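Local coordinates for protein endo-1,4-beta-xylanase (Pseudoalteromonas haloplanktis, PDB 1H12) that hydrolyses internal beta-1,4 linkages of xylan as a cold-adapted family 8 glycoside hydrolase, and probably has cellulase activity as well, at residues A[6-18]-A[292-304]. Sequence-based numbering, arbitrary orientation. Where two conformers were deposited one is given.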
# COMPACT_ATOMS: atom_id res chain seq x y z
N PRO A 6 -0.96 -18.77 -12.59
CA PRO A 6 0.21 -18.17 -11.94
C PRO A 6 0.99 -19.18 -11.18
O PRO A 6 0.44 -20.05 -10.51
CB PRO A 6 -0.41 -17.12 -11.05
CG PRO A 6 -1.79 -17.61 -10.78
CD PRO A 6 -2.24 -18.19 -12.17
N SER A 7 2.32 -19.07 -11.25
CA SER A 7 3.21 -20.00 -10.58
C SER A 7 3.10 -20.03 -9.09
O SER A 7 2.90 -19.00 -8.46
CB SER A 7 4.65 -19.70 -10.97
OG SER A 7 5.52 -20.70 -10.43
N SER A 8 3.26 -21.22 -8.50
CA SER A 8 3.37 -21.38 -7.05
C SER A 8 4.73 -20.93 -6.56
O SER A 8 4.93 -20.88 -5.37
CB SER A 8 3.14 -22.81 -6.63
OG SER A 8 4.06 -23.66 -7.26
N VAL A 9 5.65 -20.69 -7.44
CA VAL A 9 7.00 -20.19 -7.09
C VAL A 9 7.01 -18.71 -7.40
O VAL A 9 6.73 -18.30 -8.52
CB VAL A 9 8.12 -20.87 -7.91
CG1 VAL A 9 9.47 -20.35 -7.59
CG2 VAL A 9 8.10 -22.39 -7.64
N GLY A 10 7.34 -17.92 -6.41
CA GLY A 10 7.34 -16.46 -6.60
C GLY A 10 8.55 -15.91 -7.35
O GLY A 10 9.63 -16.53 -7.39
N ALA A 11 8.39 -14.72 -7.86
CA ALA A 11 9.45 -13.98 -8.52
C ALA A 11 10.62 -13.71 -7.57
O ALA A 11 11.77 -13.64 -8.04
CB ALA A 11 8.89 -12.66 -9.03
N TYR A 12 10.36 -13.56 -6.31
CA TYR A 12 11.47 -13.36 -5.34
C TYR A 12 12.41 -14.54 -5.34
O TYR A 12 13.64 -14.34 -5.21
CB TYR A 12 10.90 -13.04 -3.96
CG TYR A 12 11.86 -12.59 -2.91
CD1 TYR A 12 12.99 -11.85 -3.20
CD2 TYR A 12 11.59 -12.85 -1.61
CE1 TYR A 12 13.84 -11.38 -2.17
CE2 TYR A 12 12.42 -12.41 -0.59
CZ TYR A 12 13.54 -11.66 -0.88
OH TYR A 12 14.35 -11.26 0.17
N SER A 13 11.84 -15.74 -5.44
CA SER A 13 12.72 -16.92 -5.48
C SER A 13 13.26 -17.23 -6.85
O SER A 13 14.42 -17.71 -6.95
CB SER A 13 11.90 -18.12 -4.99
OG SER A 13 11.50 -17.98 -3.65
N SER A 14 12.51 -17.03 -7.91
CA SER A 14 12.97 -17.48 -9.24
C SER A 14 13.70 -16.41 -9.98
O SER A 14 14.48 -16.73 -10.86
CB SER A 14 11.75 -17.88 -10.07
OG SER A 14 11.00 -16.69 -10.34
N GLY A 15 13.47 -15.16 -9.63
CA GLY A 15 13.96 -14.03 -10.37
C GLY A 15 13.18 -13.70 -11.58
O GLY A 15 13.53 -12.77 -12.30
N THR A 16 12.12 -14.44 -11.88
CA THR A 16 11.30 -14.20 -13.06
C THR A 16 10.10 -13.34 -12.67
O THR A 16 9.25 -13.82 -11.94
CB THR A 16 10.74 -15.55 -13.58
OG1 THR A 16 11.81 -16.39 -13.94
CG2 THR A 16 9.84 -15.34 -14.83
N TYR A 17 10.05 -12.10 -13.11
CA TYR A 17 8.93 -11.21 -12.87
C TYR A 17 8.00 -11.20 -14.08
O TYR A 17 8.44 -11.09 -15.23
CB TYR A 17 9.45 -9.78 -12.61
CG TYR A 17 10.05 -9.67 -11.21
CD1 TYR A 17 11.36 -10.07 -10.93
CD2 TYR A 17 9.29 -9.19 -10.15
CE1 TYR A 17 11.88 -10.01 -9.69
CE2 TYR A 17 9.82 -9.14 -8.87
CZ TYR A 17 11.11 -9.54 -8.62
OH TYR A 17 11.60 -9.47 -7.33
N ARG A 18 6.72 -11.32 -13.82
CA ARG A 18 5.72 -11.16 -14.84
C ARG A 18 5.63 -9.71 -15.24
O ARG A 18 5.83 -8.79 -14.43
CB ARG A 18 4.35 -11.60 -14.36
CG ARG A 18 4.24 -13.07 -14.07
CD ARG A 18 2.91 -13.48 -13.45
NE ARG A 18 1.80 -13.23 -14.36
CZ ARG A 18 0.53 -13.50 -14.06
NH1 ARG A 18 0.23 -13.93 -12.84
NH2 ARG A 18 -0.43 -13.32 -14.93
N ASP A 292 1.54 -10.54 -3.28
CA ASP A 292 2.07 -11.70 -2.60
C ASP A 292 2.15 -12.90 -3.54
O ASP A 292 3.14 -13.66 -3.53
CB ASP A 292 1.28 -12.03 -1.37
CG ASP A 292 2.00 -13.02 -0.49
OD1 ASP A 292 1.51 -14.17 -0.30
OD2 ASP A 292 3.08 -12.66 0.02
N ALA A 293 1.09 -13.11 -4.33
CA ALA A 293 1.12 -14.21 -5.27
C ALA A 293 2.28 -14.09 -6.26
O ALA A 293 2.96 -15.04 -6.57
CB ALA A 293 -0.22 -14.27 -6.01
N HIS A 294 2.46 -12.89 -6.81
CA HIS A 294 3.52 -12.63 -7.78
C HIS A 294 4.88 -12.85 -7.16
O HIS A 294 5.74 -13.58 -7.69
CB HIS A 294 3.39 -11.20 -8.31
CG HIS A 294 4.32 -10.90 -9.42
ND1 HIS A 294 4.70 -9.61 -9.74
CD2 HIS A 294 4.95 -11.70 -10.32
CE1 HIS A 294 5.52 -9.66 -10.79
NE2 HIS A 294 5.69 -10.92 -11.17
N LEU A 295 5.13 -12.21 -6.01
CA LEU A 295 6.46 -12.22 -5.41
C LEU A 295 6.78 -13.52 -4.70
O LEU A 295 7.96 -13.91 -4.74
CB LEU A 295 6.59 -11.03 -4.44
CG LEU A 295 7.06 -9.74 -5.04
CD1 LEU A 295 8.55 -9.78 -5.41
CD2 LEU A 295 6.23 -9.31 -6.25
N MET A 296 5.83 -14.15 -4.02
CA MET A 296 6.08 -15.31 -3.19
C MET A 296 5.36 -16.58 -3.64
O MET A 296 5.63 -17.63 -3.03
CB MET A 296 5.78 -15.02 -1.76
CG MET A 296 6.79 -14.14 -1.12
SD MET A 296 8.37 -14.51 -1.11
CE MET A 296 8.48 -15.22 -0.88
N GLY A 297 4.55 -16.51 -4.69
CA GLY A 297 3.90 -17.67 -5.27
C GLY A 297 2.41 -17.71 -4.98
O GLY A 297 1.95 -17.33 -3.91
N ALA A 298 1.64 -18.13 -5.99
CA ALA A 298 0.20 -18.20 -5.87
C ALA A 298 -0.22 -19.54 -5.30
O ALA A 298 0.14 -20.60 -5.84
CB ALA A 298 -0.42 -18.01 -7.23
N GLN A 299 -0.96 -19.51 -4.23
CA GLN A 299 -1.57 -20.67 -3.61
C GLN A 299 -3.09 -20.60 -3.81
O GLN A 299 -3.63 -19.62 -4.31
CB GLN A 299 -1.23 -20.71 -2.14
CG GLN A 299 0.23 -20.69 -1.77
N ALA A 300 -3.77 -21.67 -3.47
CA ALA A 300 -5.20 -21.73 -3.68
C ALA A 300 -5.91 -20.55 -3.00
O ALA A 300 -6.87 -20.02 -3.57
CB ALA A 300 -5.77 -23.08 -3.15
N TRP A 301 -5.48 -20.16 -1.80
CA TRP A 301 -6.21 -19.09 -1.12
C TRP A 301 -6.08 -17.76 -1.87
O TRP A 301 -7.04 -16.97 -1.88
CB TRP A 301 -5.81 -18.94 0.33
CG TRP A 301 -4.44 -18.30 0.60
CD1 TRP A 301 -3.25 -18.92 0.77
CD2 TRP A 301 -4.21 -16.90 0.76
NE1 TRP A 301 -2.27 -17.98 1.00
CE2 TRP A 301 -2.81 -16.73 0.98
CE3 TRP A 301 -5.02 -15.79 0.73
CZ2 TRP A 301 -2.24 -15.47 1.19
CZ3 TRP A 301 -4.41 -14.53 0.89
CH2 TRP A 301 -3.08 -14.40 1.12
N HIS A 302 -4.93 -17.47 -2.48
CA HIS A 302 -4.79 -16.22 -3.21
C HIS A 302 -5.79 -16.16 -4.35
O HIS A 302 -6.45 -15.14 -4.59
CB HIS A 302 -3.42 -16.03 -3.86
CG HIS A 302 -2.25 -16.03 -2.93
ND1 HIS A 302 -1.64 -17.19 -2.49
CD2 HIS A 302 -1.53 -14.99 -2.42
CE1 HIS A 302 -0.60 -16.82 -1.76
NE2 HIS A 302 -0.51 -15.50 -1.69
N LYS A 303 -5.88 -17.26 -5.07
CA LYS A 303 -6.72 -17.35 -6.27
C LYS A 303 -8.17 -17.23 -5.89
O LYS A 303 -8.94 -16.52 -6.55
CB LYS A 303 -6.42 -18.66 -6.99
CG LYS A 303 -5.01 -18.80 -7.48
CD LYS A 303 -4.72 -20.29 -7.92
CE LYS A 303 -3.42 -20.58 -8.18
NZ LYS A 303 -3.31 -22.05 -8.62
N SER A 304 -8.60 -17.94 -4.87
CA SER A 304 -9.98 -17.87 -4.44
C SER A 304 -10.33 -16.45 -3.96
O SER A 304 -11.39 -15.92 -4.26
CB SER A 304 -10.22 -18.91 -3.31
OG SER A 304 -11.52 -18.85 -2.82
O HOH W 1 -0.21 -21.71 -8.33
O HOH W 2 -1.97 -21.41 -10.99
O HOH W 3 2.91 -16.32 -9.08
O HOH W 4 8.09 -18.73 -3.83
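The imidazole of His294 meets Arg18 and Tyr17. With CG anti to the backbone N (chi1 -173°), it reaches the backbone N of Arg18, which donates to His294 NE2 at 2.9 Å, 16° out of the ring plane. NE2 is thus the acceptor. The edge of Tyr17 meets a face of the imidazole in an offset T-shaped pair, planes at 86°, and Arg18 CB lies 3.5 Å from His294 NE2. Without the imidazole, as with an alanine here, the Arg18 N-H would probably lose its acceptor and the Tyr17 edge its ring partner. Leu295, second to His294 in buried area (75 against 101 Å²), packs CD1 obliquely against the Tyr17 ring, 3.7 Å from Tyr17 CE2. Carbonyls in the last turn of helix 283-296 are used by the start of helix 11-14: Ala11 N donates to His294 O (2.9 Å) and Tyr12 N to Leu295 O (2.9 Å), both in the carbonyl plane. Close backbones explain Gly10, whose CA is 3.8 Å from Met296 CA: a CB there would clash with Leu295 O and Met296 CA. Ala298 N binds Ser7 O almost straight (2.9 Å), while Ala298 CB touches Pro6 CG at 3.8 Å. A water joins Ser7 O to Ala293 O. Segment 6-18 packs across the turn linking helices 283-296 and 300-318 of the family's (alpha/alpha)6 barrel, without the xylose-binding residues, while Tyr12 reaches Tyr211 on helix 206-215 and Leu295 meets Phe399 of the C-terminal loop.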